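Local atomic coordinates of glucose-6-phosphate 1-dehydrogenase (Kluyveromyces lactis, PDB entry 7E6I), a protein that catalyses the NADP-dependent oxidation of D-glucose 6-phosphate to 6-phospho-D-glucono-1,5-lactone, the first step of the oxidative pentose phosphate pathway. Residues V215-K220 against Q248-L253; K275-I280 against I319-A324. One frame throughout, in Å; residues are numbered along the deposited sequence.

In the fold
Both contacts reach the same large mixed sheet. Strand 212-220 comes first in the chain. The chain then passes through helix 229-232 and into helix 236-254, whose last turns pack back on the strand; this is interaction 1. Helix 263-276 follows. Segment 275-280 spans the end of this helix and the chain that leaves it, and after strand 285-291 the chain returns along strand 316-321 to close interaction 2. The two loops are in series and neither crosses nor encloses the other. The centres of interactions 1 and 2 are about 13 Å apart, and Leu250 CD2 touches Phe277 CZ, which joins the two apolar clusters.

Interaction 1 (V215-K220 against Q248-L253); sequences VQVVFK and QVLTLL
Val217 on strand 215-220 faces Leu250 on helix 248-253, their CA atoms 6.9 Å apart, and the two segments run nearly antiparallel, at 154°, with their axes 9.3 Å apart at closest approach. This is helix-on-sheet packing in the alpha+beta C-terminal domain of glucose-6-phosphate dehydrogenase. The strand is an inner one of the large mixed sheet. No hydrogen bond crosses the contact, which is made by branched aliphatic side chains.

Val217 is the central residue. CG1 stands anti to the backbone N (chi1 -176°) and meets Val249 CG1 at 4.1 Å. The other branch, CG2, lies beside the backbone N and faces two helix residues, Leu250 and Leu253. One turn apart on the helix, Val249 and Leu253 thus each touch a different methyl of Val217. Both side chains cross that of Val217 at a slant.

Ile348 of strand 345-352 touches Val249 and Leu253, and Ile333 of strand 333-338 touches Val215 and Leu250. The helix also carries His245, the probable proton acceptor, about one turn before Val249. The side chain of Val249 lies beside that of Tyr184 of the substrate pocket and about 10 Å from the bound glucose 6-phosphate, which is consistent with a second-shell place. Towards the start of the strand segment, Val215 adds a looser contact, with CG1 4.3 Å from Leu250 CD1.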
ATOM      1  N   VAL A 215      10.386  -2.562  17.435  1.00 24.03           N
ATOM      2  CA  VAL A 215       9.355  -2.229  16.465  1.00 21.90           C
ATOM      3  C   VAL A 215       9.273  -3.359  15.452  1.00 22.72           C
ATOM      4  O   VAL A 215      10.300  -3.797  14.926  1.00 22.98           O
ATOM      5  CB  VAL A 215       9.673  -0.903  15.766  1.00 20.75           C
ATOM      6  CG1 VAL A 215       8.624  -0.597  14.706  1.00 18.33           C
ATOM      7  CG2 VAL A 215       9.803   0.204  16.809  1.00 18.53           C
ATOM      8  N   GLN A 216       8.052  -3.801  15.150  1.00 24.29           N
ATOM      9  CA  GLN A 216       7.795  -4.876  14.193  1.00 22.66           C
ATOM     10  C   GLN A 216       6.657  -4.477  13.264  1.00 22.10           C
ATOM     11  O   GLN A 216       5.604  -4.030  13.736  1.00 21.25           O
ATOM     12  CB  GLN A 216       7.401  -6.165  14.909  1.00 21.94           C
ATOM     13  CG  GLN A 216       8.530  -6.948  15.548  1.00 24.94           C
ATOM     14  CD  GLN A 216       8.026  -8.258  16.133  1.00 28.52           C
ATOM     15  OE1 GLN A 216       7.855  -9.243  15.406  1.00 31.13           O
ATOM     16  NE2 GLN A 216       7.766  -8.274  17.440  1.00 24.60           N
ATOM     17  N   VAL A 217       6.862  -4.644  11.957  1.00 21.26           N
ATOM     18  CA  VAL A 217       5.784  -4.597  10.967  1.00 23.65           C
ATOM     19  C   VAL A 217       5.642  -5.998  10.384  1.00 21.47           C
ATOM     20  O   VAL A 217       6.625  -6.575   9.922  1.00 19.95           O
ATOM     21  CB  VAL A 217       6.063  -3.566   9.854  1.00 22.71           C
ATOM     22  CG1 VAL A 217       4.880  -3.479   8.926  1.00 19.24           C
ATOM     23  CG2 VAL A 217       6.361  -2.206  10.444  1.00 20.40           C
ATOM     24  N   VAL A 218       4.430  -6.546  10.411  1.00 22.58           N
ATOM     25  CA  VAL A 218       4.213  -7.975  10.211  1.00 21.96           C
ATOM     26  C   VAL A 218       3.172  -8.187   9.119  1.00 25.26           C
ATOM     27  O   VAL A 218       2.084  -7.596   9.168  1.00 20.81           O
ATOM     28  CB  VAL A 218       3.759  -8.661  11.506  1.00 21.65           C
ATOM     29  CG1 VAL A 218       3.474 -10.118  11.235  1.00 24.50           C
ATOM     30  CG2 VAL A 218       4.834  -8.504  12.601  1.00 25.82           C
ATOM     31  N   PHE A 219       3.507  -9.038   8.140  1.00 22.09           N
ATOM     32  CA  PHE A 219       2.627  -9.375   7.024  1.00 24.91           C
ATOM     33  C   PHE A 219       2.577 -10.887   6.912  1.00 28.22           C
ATOM     34  O   PHE A 219       3.618 -11.536   6.748  1.00 27.09           O
ATOM     35  CB  PHE A 219       3.133  -8.752   5.719  1.00 24.89           C
ATOM     36  CG  PHE A 219       2.405  -9.201   4.466  1.00 27.40           C
ATOM     37  CD1 PHE A 219       2.731 -10.393   3.838  1.00 28.52           C
ATOM     38  CD2 PHE A 219       1.455  -8.386   3.873  1.00 26.68           C
ATOM     39  CE1 PHE A 219       2.089 -10.784   2.656  1.00 30.18           C
ATOM     40  CE2 PHE A 219       0.819  -8.766   2.705  1.00 30.19           C
ATOM     41  CZ  PHE A 219       1.138  -9.964   2.092  1.00 30.08           C
ATOM     42  N   LYS A 220       1.378 -11.444   7.007  1.00 27.30           N
ATOM     43  CA  LYS A 220       1.185 -12.880   6.909  1.00 31.44           C
ATOM     44  C   LYS A 220       0.055 -13.129   5.934  1.00 32.45           C
ATOM     45  O   LYS A 220      -0.998 -12.485   6.025  1.00 32.34           O
ATOM     46  CB  LYS A 220       0.843 -13.499   8.263  1.00 32.83           C
ATOM     47  CG  LYS A 220       2.009 -13.674   9.205  1.00 33.22           C
ATOM     48  CD  LYS A 220       1.501 -14.098  10.569  1.00 40.73           C
ATOM     49  CE  LYS A 220       1.972 -15.502  10.934  1.00 44.81           C
ATOM     50  NZ  LYS A 220       1.558 -15.883  12.328  1.00 48.65           N
ATOM     51  N   GLN A 248       6.285   1.598   3.600  1.00 20.06           N
ATOM     52  CA  GLN A 248       5.406   2.751   3.770  1.00 22.39           C
ATOM     53  C   GLN A 248       4.902   2.849   5.206  1.00 21.57           C
ATOM     54  O   GLN A 248       5.032   3.895   5.851  1.00 20.03           O
ATOM     55  CB  GLN A 248       4.224   2.653   2.803  1.00 22.16           C
ATOM     56  CG  GLN A 248       4.526   3.095   1.380  1.00 25.23           C
ATOM     57  CD  GLN A 248       4.896   4.569   1.288  1.00 25.34           C
ATOM     58  OE1 GLN A 248       4.630   5.346   2.200  1.00 27.64           O
ATOM     59  NE2 GLN A 248       5.511   4.956   0.185  1.00 25.36           N
ATOM     60  N   VAL A 249       4.321   1.757   5.718  1.00 17.58           N
ATOM     61  CA  VAL A 249       3.847   1.722   7.098  1.00 19.38           C
ATOM     62  C   VAL A 249       4.955   2.132   8.060  1.00 20.72           C
ATOM     63  O   VAL A 249       4.754   2.963   8.951  1.00 20.73           O
ATOM     64  CB  VAL A 249       3.311   0.322   7.437  1.00 21.20           C
ATOM     65  CG1 VAL A 249       3.078   0.198   8.947  1.00 19.65           C
ATOM     66  CG2 VAL A 249       2.053   0.028   6.635  1.00 19.19           C
ATOM     67  N   LEU A 250       6.137   1.531   7.909  1.00 21.44           N
ATOM     68  CA  LEU A 250       7.228   1.778   8.850  1.00 19.63           C
ATOM     69  C   LEU A 250       7.610   3.242   8.833  1.00 18.97           C
ATOM     70  O   LEU A 250       7.899   3.853   9.869  1.00 18.50           O
ATOM     71  CB  LEU A 250       8.429   0.904   8.478  1.00 22.93           C
ATOM     72  CG  LEU A 250       9.717   1.098   9.274  1.00 22.43           C
ATOM     73  CD1 LEU A 250       9.453   0.821  10.773  1.00 19.89           C
ATOM     74  CD2 LEU A 250      10.825   0.194   8.719  1.00 21.00           C
ATOM     75  N   THR A 251       7.562   3.821   7.653  1.00 18.43           N
ATOM     76  CA  THR A 251       7.857   5.231   7.474  1.00 19.96           C
ATOM     77  C   THR A 251       6.867   6.106   8.252  1.00 22.20           C
ATOM     78  O   THR A 251       7.260   7.062   8.936  1.00 19.02           O
ATOM     79  CB  THR A 251       7.851   5.465   5.956  1.00 20.26           C
ATOM     80  OG1 THR A 251       9.181   5.692   5.506  1.00 26.67           O
ATOM     81  CG2 THR A 251       7.006   6.541   5.555  1.00 18.76           C
ATOM     82  N   LEU A 252       5.581   5.753   8.216  1.00 20.13           N
ATOM     83  CA  LEU A 252       4.589   6.476   8.998  1.00 19.34           C
ATOM     84  C   LEU A 252       4.815   6.317  10.499  1.00 21.59           C
ATOM     85  O   LEU A 252       4.445   7.209  11.269  1.00 22.58           O
ATOM     86  CB  LEU A 252       3.203   5.997   8.612  1.00 16.15           C
ATOM     87  CG  LEU A 252       2.853   6.299   7.159  1.00 22.01           C
ATOM     88  CD1 LEU A 252       1.608   5.527   6.713  1.00 18.05           C
ATOM     89  CD2 LEU A 252       2.667   7.811   6.991  1.00 21.02           C
ATOM     90  N   LEU A 253       5.400   5.193  10.941  1.00 20.54           N
ATOM     91  CA  LEU A 253       5.632   4.959  12.364  1.00 20.66           C
ATOM     92  C   LEU A 253       6.891   5.627  12.886  1.00 19.99           C
ATOM     93  O   LEU A 253       7.016   5.820  14.104  1.00 17.39           O
ATOM     94  CB  LEU A 253       5.750   3.463  12.652  1.00 16.79           C
ATOM     95  CG  LEU A 253       4.518   2.599  12.406  1.00 20.90           C
ATOM     96  CD1 LEU A 253       4.925   1.110  12.347  1.00 22.93           C
ATOM     97  CD2 LEU A 253       3.448   2.842  13.465  1.00 18.62           C
TER

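Interaction 2 (K275-I280 against I319-A324); sequences KAFSPI and IGFKIA
Phe277 and Ile323 form a single beta bridge, their CA atoms 4.2 Å apart, where the chain leaving helix 263-276 runs beside the continuation of strand 316-321. They are a non-hydrogen-bonded antiparallel pair, flanked by two backbone hydrogen bonds. Ala324 N donates to Ala276 O at 2.8 Å, and Ser278 N donates to Lys322 O at 2.7 Å. A water extends this seam by donating to Ser278 O and accepting from Lys322 N.

The aromatic contacts centre on Phe277. Ile323 CG1, anti to the carbonyl carbon (chi1 -55°), sits over the middle of the Phe277 ring as a CH-pi contact, 3.8 Å from the centroid and 9° off the normal. Ile323 CD1 lies 3.5 Å from Phe277 CE1. Phe321 CD1 meets the ring at its edge, but the rings meet obliquely, planes at 77° and centroids 5.9 Å apart.

Aliphatic packing follows. Ile280 lies side by side with Phe321, both CG1 and CD1 resting near CE1 of that ring. Ile280 CG2 meets Ile319 CG2 at 3.8 Å. Leu442 of helix 433-451 touches Phe277, Ile280 and Phe321.

The facing backbone groups are thus paired, while the buried aromatic and aliphatic groups pack against helices 236-254 and 433-451 and neighbouring strands.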
ATOM      1  N   LYS A 275      16.026   8.601   4.527  1.00 27.93           N
ATOM      2  CA  LYS A 275      17.448   8.882   4.377  1.00 30.14           C
ATOM      3  C   LYS A 275      18.254   8.554   5.630  1.00 31.83           C
ATOM      4  O   LYS A 275      19.482   8.439   5.543  1.00 35.16           O
ATOM      5  CB  LYS A 275      17.653  10.347   4.006  1.00 31.46           C
ATOM      6  CG  LYS A 275      17.052  10.719   2.661  1.00 32.58           C
ATOM      7  CD  LYS A 275      17.529  12.081   2.212  1.00 32.93           C
ATOM      8  CE  LYS A 275      16.782  12.532   0.993  1.00 38.73           C
ATOM      9  NZ  LYS A 275      17.410  13.731   0.371  1.00 48.49           N
ATOM     10  N   ALA A 276      17.611   8.426   6.788  1.00 26.64           N
ATOM     11  CA  ALA A 276      18.337   8.110   8.008  1.00 26.92           C
ATOM     12  C   ALA A 276      18.503   6.617   8.232  1.00 28.76           C
ATOM     13  O   ALA A 276      19.225   6.220   9.155  1.00 32.73           O
ATOM     14  CB  ALA A 276      17.633   8.725   9.222  1.00 25.93           C
ATOM     15  N   PHE A 277      17.848   5.785   7.431  1.00 27.85           N
ATOM     16  CA  PHE A 277      18.025   4.346   7.542  1.00 28.44           C
ATOM     17  C   PHE A 277      19.481   3.986   7.277  1.00 31.85           C
ATOM     18  O   PHE A 277      20.072   4.439   6.293  1.00 33.76           O
ATOM     19  CB  PHE A 277      17.126   3.628   6.532  1.00 26.62           C
ATOM     20  CG  PHE A 277      15.735   3.360   7.020  1.00 26.53           C
ATOM     21  CD1 PHE A 277      14.850   4.408   7.255  1.00 25.21           C
ATOM     22  CD2 PHE A 277      15.294   2.058   7.210  1.00 27.44           C
ATOM     23  CE1 PHE A 277      13.574   4.160   7.679  1.00 22.15           C
ATOM     24  CE2 PHE A 277      14.011   1.803   7.645  1.00 22.13           C
ATOM     25  CZ  PHE A 277      13.152   2.852   7.876  1.00 21.88           C
ATOM     26  N   SER A 278      20.062   3.164   8.140  1.00 30.05           N
ATOM     27  CA  SER A 278      21.367   2.620   7.822  1.00 30.91           C
ATOM     28  C   SER A 278      21.216   1.623   6.678  1.00 33.34           C
ATOM     29  O   SER A 278      20.112   1.142   6.423  1.00 32.20           O
ATOM     30  CB  SER A 278      21.961   1.940   9.047  1.00 27.75           C
ATOM     31  OG  SER A 278      22.359   2.929   9.997  1.00 34.18           O
ATOM     32  N   PRO A 279      22.294   1.305   5.961  1.00 32.67           N
ATOM     33  CA  PRO A 279      22.200   0.242   4.952  1.00 32.53           C
ATOM     34  C   PRO A 279      21.835  -1.083   5.602  1.00 32.84           C
ATOM     35  O   PRO A 279      22.256  -1.380   6.724  1.00 30.77           O
ATOM     36  CB  PRO A 279      23.607   0.191   4.346  1.00 31.57           C
ATOM     37  CG  PRO A 279      24.241   1.497   4.683  1.00 27.91           C
ATOM     38  CD  PRO A 279      23.632   1.923   5.989  1.00 32.77           C
ATOM     39  N   ILE A 280      21.045  -1.884   4.885  1.00 28.95           N
ATOM     40  CA  ILE A 280      20.667  -3.192   5.397  1.00 29.39           C
ATOM     41  C   ILE A 280      21.903  -4.063   5.540  1.00 35.10           C
ATOM     42  O   ILE A 280      22.709  -4.202   4.606  1.00 33.32           O
ATOM     43  CB  ILE A 280      19.634  -3.841   4.466  1.00 32.20           C
ATOM     44  CG1 ILE A 280      18.411  -2.929   4.320  1.00 27.79           C
ATOM     45  CG2 ILE A 280      19.278  -5.243   4.948  1.00 27.16           C
ATOM     46  CD1 ILE A 280      17.503  -3.310   3.205  1.00 26.30           C
ATOM     47  N   ILE A 319      13.705  -9.056   8.018  1.00 27.52           N
ATOM     48  CA  ILE A 319      14.852  -8.180   7.790  1.00 26.96           C
ATOM     49  C   ILE A 319      14.982  -7.220   8.960  1.00 27.54           C
ATOM     50  O   ILE A 319      13.991  -6.618   9.386  1.00 26.78           O
ATOM     51  CB  ILE A 319      14.723  -7.379   6.482  1.00 26.43           C
ATOM     52  CG1 ILE A 319      14.498  -8.299   5.276  1.00 28.64           C
ATOM     53  CG2 ILE A 319      15.948  -6.500   6.285  1.00 24.75           C
ATOM     54  CD1 ILE A 319      14.012  -7.540   4.011  1.00 25.05           C
ATOM     55  N   GLY A 320      16.205  -7.054   9.459  1.00 29.78           N
ATOM     56  CA  GLY A 320      16.468  -6.090  10.515  1.00 27.75           C
ATOM     57  C   GLY A 320      16.839  -4.744   9.917  1.00 27.90           C
ATOM     58  O   GLY A 320      17.523  -4.667   8.897  1.00 28.67           O
ATOM     59  N   PHE A 321      16.377  -3.686  10.563  1.00 24.36           N
ATOM     60  CA  PHE A 321      16.637  -2.329  10.116  1.00 24.26           C
ATOM     61  C   PHE A 321      17.131  -1.498  11.283  1.00 27.65           C
ATOM     62  O   PHE A 321      16.807  -1.772  12.444  1.00 26.17           O
ATOM     63  CB  PHE A 321      15.380  -1.674   9.541  1.00 23.47           C
ATOM     64  CG  PHE A 321      14.943  -2.250   8.231  1.00 23.88           C
ATOM     65  CD1 PHE A 321      15.398  -1.708   7.042  1.00 22.53           C
ATOM     66  CD2 PHE A 321      14.068  -3.325   8.189  1.00 23.77           C
ATOM     67  CE1 PHE A 321      14.993  -2.230   5.829  1.00 22.26           C
ATOM     68  CE2 PHE A 321      13.661  -3.859   6.983  1.00 25.94           C
ATOM     69  CZ  PHE A 321      14.126  -3.298   5.793  1.00 24.82           C
ATOM     70  N   LYS A 322      17.905  -0.469  10.963  1.00 25.25           N
ATOM     71  CA  LYS A 322      18.357   0.491  11.955  1.00 28.43           C
ATOM     72  C   LYS A 322      18.228   1.878  11.355  1.00 28.78           C
ATOM     73  O   LYS A 322      18.573   2.097  10.188  1.00 27.14           O
ATOM     74  CB  LYS A 322      19.805   0.246  12.373  1.00 25.45           C
ATOM     75  CG  LYS A 322      20.011  -1.012  13.228  1.00 31.60           C
ATOM     76  CD  LYS A 322      19.572  -0.791  14.710  1.00 34.28           C
ATOM     77  CE  LYS A 322      19.816  -2.052  15.586  1.00 35.02           C
ATOM     78  NZ  LYS A 322      20.901  -1.846  16.609  1.00 38.65           N
ATOM     79  N   ILE A 323      17.734   2.811  12.153  1.00 24.94           N
ATOM     80  CA  ILE A 323      17.591   4.194  11.730  1.00 26.06           C
ATOM     81  C   ILE A 323      18.534   5.033  12.574  1.00 27.95           C
ATOM     82  O   ILE A 323      18.439   5.038  13.808  1.00 27.43           O
ATOM     83  CB  ILE A 323      16.149   4.674  11.864  1.00 24.28           C
ATOM     84  CG1 ILE A 323      15.215   3.747  11.092  1.00 23.55           C
ATOM     85  CG2 ILE A 323      16.058   6.129  11.439  1.00 23.73           C
ATOM     86  CD1 ILE A 323      13.766   4.175  11.167  1.00 18.82           C
ATOM     87  N   ALA A 324      19.443   5.743  11.914  1.00 26.82           N
ATOM     88  CA  ALA A 324      20.493   6.469  12.618  1.00 29.09           C
ATOM     89  C   ALA A 324      20.081   7.930  12.802  1.00 28.19           C
ATOM     90  O   ALA A 324      20.552   8.834  12.120  1.00 29.57           O
ATOM     91  CB  ALA A 324      21.809   6.348  11.858  1.00 25.79           C
TER
HETATM   92  O   HOH W   1      18.904  -0.633   8.027  1.00 29.82           O